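Local atomic coordinates of YohF (Salmonella typhimurium, PDB entry 6WON), a protein that probably catalyses an oxidation-reduction reaction as an acetoin dehydrogenase of the short-chain dehydrogenase/reductase family. Residues Ser14-Ala19 against Gly214-Ile219. Sequence-based numbering, arbitrary orientation.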
ATOM      1  N   SER B  14     -26.567   8.302 -15.778  1.00 32.88           N
ATOM      2  CA  SER B  14     -27.015   8.405 -14.391  1.00 32.42           C
ATOM      3  C   SER B  14     -25.800   8.333 -13.466  1.00 31.91           C
ATOM      4  O   SER B  14     -24.667   8.117 -13.908  1.00 31.03           O
ATOM      5  CB  SER B  14     -28.002   7.292 -14.053  1.00 37.98           C
ATOM      6  OG  SER B  14     -27.290   6.075 -13.913  1.00 39.32           O
ATOM      7  N   GLY B  15     -26.055   8.509 -12.170  1.00 35.56           N
ATOM      8  CA  GLY B  15     -25.056   8.214 -11.152  1.00 38.03           C
ATOM      9  C   GLY B  15     -23.783   9.025 -11.307  1.00 35.43           C
ATOM     10  O   GLY B  15     -23.798  10.195 -11.705  1.00 27.12           O
ATOM     11  N   ILE B  16     -22.659   8.381 -10.986  1.00 34.73           N
ATOM     12  CA  ILE B  16     -21.360   9.049 -10.995  1.00 31.78           C
ATOM     13  C   ILE B  16     -21.020   9.529 -12.395  1.00 26.85           C
ATOM     14  O   ILE B  16     -20.523  10.645 -12.580  1.00 23.00           O
ATOM     15  CB  ILE B  16     -20.270   8.106 -10.445  1.00 31.40           C
ATOM     16  CG1 ILE B  16     -20.488   7.833  -8.953  1.00 30.49           C
ATOM     17  CG2 ILE B  16     -18.872   8.682 -10.716  1.00 29.96           C
ATOM     18  CD1 ILE B  16     -19.633   6.715  -8.415  1.00 31.97           C
ATOM     19  N   GLY B  17     -21.270   8.691 -13.403  1.00 26.40           N
ATOM     20  CA  GLY B  17     -20.986   9.102 -14.773  1.00 24.04           C
ATOM     21  C   GLY B  17     -21.708  10.384 -15.156  1.00 26.85           C
ATOM     22  O   GLY B  17     -21.121  11.292 -15.758  1.00 24.51           O
ATOM     23  N   LYS B  18     -22.993  10.477 -14.805  1.00 25.30           N
ATOM     24  CA  LYS B  18     -23.757  11.682 -15.125  1.00 26.06           C
ATOM     25  C   LYS B  18     -23.173  12.911 -14.431  1.00 25.12           C
ATOM     26  O   LYS B  18     -23.023  13.978 -15.046  1.00 23.07           O
ATOM     27  CB  LYS B  18     -25.218  11.487 -14.727  1.00 26.87           C
ATOM     28  CG  LYS B  18     -26.058  12.751 -14.808  1.00 26.95           C
ATOM     29  CD  LYS B  18     -27.495  12.456 -14.414  1.00 30.73           C
ATOM     30  CE  LYS B  18     -28.353  13.709 -14.487  1.00 36.91           C
ATOM     31  NZ  LYS B  18     -29.779  13.407 -14.182  1.00 43.51           N
ATOM     32  N   ALA B  19     -22.852  12.783 -13.139  1.00 25.68           N
ATOM     33  CA  ALA B  19     -22.264  13.905 -12.414  1.00 27.37           C
ATOM     34  C   ALA B  19     -20.959  14.366 -13.066  1.00 25.21           C
ATOM     35  O   ALA B  19     -20.745  15.572 -13.245  1.00 23.29           O
ATOM     36  CB  ALA B  19     -22.060  13.528 -10.941  1.00 26.00           C
ATOM     37  N   GLY B 214     -21.310   8.634   0.106  1.00 28.11           N
ATOM     38  CA  GLY B 214     -20.942   9.818  -0.635  1.00 29.52           C
ATOM     39  C   GLY B 214     -21.995  10.203  -1.652  1.00 30.67           C
ATOM     40  O   GLY B 214     -22.866   9.412  -2.012  1.00 30.23           O
ATOM     41  N   SER B 215     -21.930  11.458  -2.088  1.00 29.12           N
ATOM     42  CA  SER B 215     -22.716  11.923  -3.221  1.00 29.32           C
ATOM     43  C   SER B 215     -21.936  11.691  -4.509  1.00 25.94           C
ATOM     44  O   SER B 215     -20.717  11.511  -4.496  1.00 21.85           O
ATOM     45  CB  SER B 215     -23.048  13.409  -3.079  1.00 32.19           C
ATOM     46  OG  SER B 215     -21.873  14.186  -3.290  1.00 31.81           O
ATOM     47  N   THR B 216     -22.650  11.702  -5.638  1.00 26.57           N
ATOM     48  CA  THR B 216     -21.945  11.604  -6.916  1.00 26.96           C
ATOM     49  C   THR B 216     -21.114  12.853  -7.192  1.00 21.54           C
ATOM     50  O   THR B 216     -20.035  12.757  -7.785  1.00 23.88           O
ATOM     51  CB  THR B 216     -22.929  11.352  -8.065  1.00 27.81           C
ATOM     52  OG1 THR B 216     -23.891  12.408  -8.108  1.00 27.83           O
ATOM     53  CG2 THR B 216     -23.651  10.016  -7.879  1.00 27.43           C
ATOM     54  N   HIS B 217     -21.575  14.024  -6.750  1.00 23.30           N
ATOM     55  CA  HIS B 217     -20.756  15.227  -6.874  1.00 24.09           C
ATOM     56  C   HIS B 217     -19.414  15.069  -6.155  1.00 24.29           C
ATOM     57  O   HIS B 217     -18.386  15.550  -6.641  1.00 25.10           O
ATOM     58  CB  HIS B 217     -21.504  16.446  -6.340  1.00 27.24           C
ATOM     59  CG  HIS B 217     -20.673  17.690  -6.334  1.00 33.84           C
ATOM     60  ND1 HIS B 217     -20.296  18.338  -7.493  1.00 34.96           N
ATOM     61  CD2 HIS B 217     -20.107  18.385  -5.314  1.00 34.86           C
ATOM     62  CE1 HIS B 217     -19.555  19.390  -7.188  1.00 35.26           C
ATOM     63  NE2 HIS B 217     -19.424  19.440  -5.872  1.00 35.67           N
ATOM     64  N   GLU B 218     -19.388  14.355  -5.025  1.00 24.11           N
ATOM     65  CA  GLU B 218     -18.131  14.194  -4.297  1.00 26.65           C
ATOM     66  C   GLU B 218     -17.122  13.320  -5.043  1.00 25.38           C
ATOM     67  O   GLU B 218     -15.924  13.364  -4.725  1.00 22.53           O
ATOM     68  CB  GLU B 218     -18.406  13.652  -2.876  1.00 27.94           C
ATOM     69  CG  GLU B 218     -18.937  14.749  -1.935  1.00 30.66           C
ATOM     70  CD  GLU B 218     -19.597  14.247  -0.638  1.00 32.23           C
ATOM     71  OE1 GLU B 218     -20.115  13.105  -0.585  1.00 30.18           O
ATOM     72  OE2 GLU B 218     -19.606  15.032   0.337  1.00 29.73           O
ATOM     73  N   ILE B 219     -17.559  12.534  -6.027  1.00 25.84           N
ATOM     74  CA  ILE B 219     -16.607  11.894  -6.942  1.00 20.78           C
ATOM     75  C   ILE B 219     -16.316  12.787  -8.139  1.00 22.06           C
ATOM     76  O   ILE B 219     -15.160  12.971  -8.533  1.00 23.77           O
ATOM     77  CB  ILE B 219     -17.135  10.522  -7.405  1.00 19.51           C
ATOM     78  CG1 ILE B 219     -17.470   9.633  -6.215  1.00 22.91           C
ATOM     79  CG2 ILE B 219     -16.102   9.850  -8.300  1.00 19.77           C
ATOM     80  CD1 ILE B 219     -16.281   9.425  -5.280  1.00 23.02           C
TER
HETATM   81  O   HOH W   1     -25.525  12.161 -10.453  1.00 32.80           O
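The peptide group joining Gly-15 to Ile-16 turns one face to Thr-216, and the methyl CG2 stands almost squarely over it, 3.6 Å from both Gly-15 C and Ile-16 N. Gly-15 O takes two donors: the amide of Ala-19 close to the plane, and a water 2.9 Å from Gly-15 O, raised to the side on which the methyl stands. The same water lies 2.9 Å from Thr-216 OG1, bridging two segments that share no direct hydrogen bond. With chi1 at 58°, OG1 sits between the backbone N and the carbonyl carbon of Thr-216 and CG2 lies anti to that carbon, which turns the methyl to the peptide face and the hydroxyl toward the water. Ala-19 CB packs against that hydroxyl branch, 3.6 Å from Thr-216 OG1.

How closely two helices can meet depends on what their first turns carry, and the Rossmann fold of the short-chain dehydrogenases illustrates this. Helix 15-27 follows strand 6-9 through the glycine-rich turn that in this family usually borders the dinucleotide site. Gly-15 takes a positive phi of 60° there. Helix 216-226, which precedes strand 238-241, brings its first turn against that of helix 15-27, the CA atoms of Ile-16 and Thr-216 4.8 Å apart.

Ile-16 extends the contact inward. Its CG1 passes Thr-216 CG2 at 4.0 Å, while CG2, anti to the backbone N, meets Ile-219 CG2 at 3.9 Å; Ile-188 touches both isoleucines and Thr-216. Behind the threonine, Ser-215 and Glu-218 close a capping box: Ser-215 OG accepts from Glu-218 N, and Ser-215 N reaches the anti side of Glu-218 OE1, 30° out of the carboxylate plane. Glu-218 OE2 is held by Arg-212 and by Ser-232 of the second subunit, while His-217 NE2 bonds Glu-229 of that subunit.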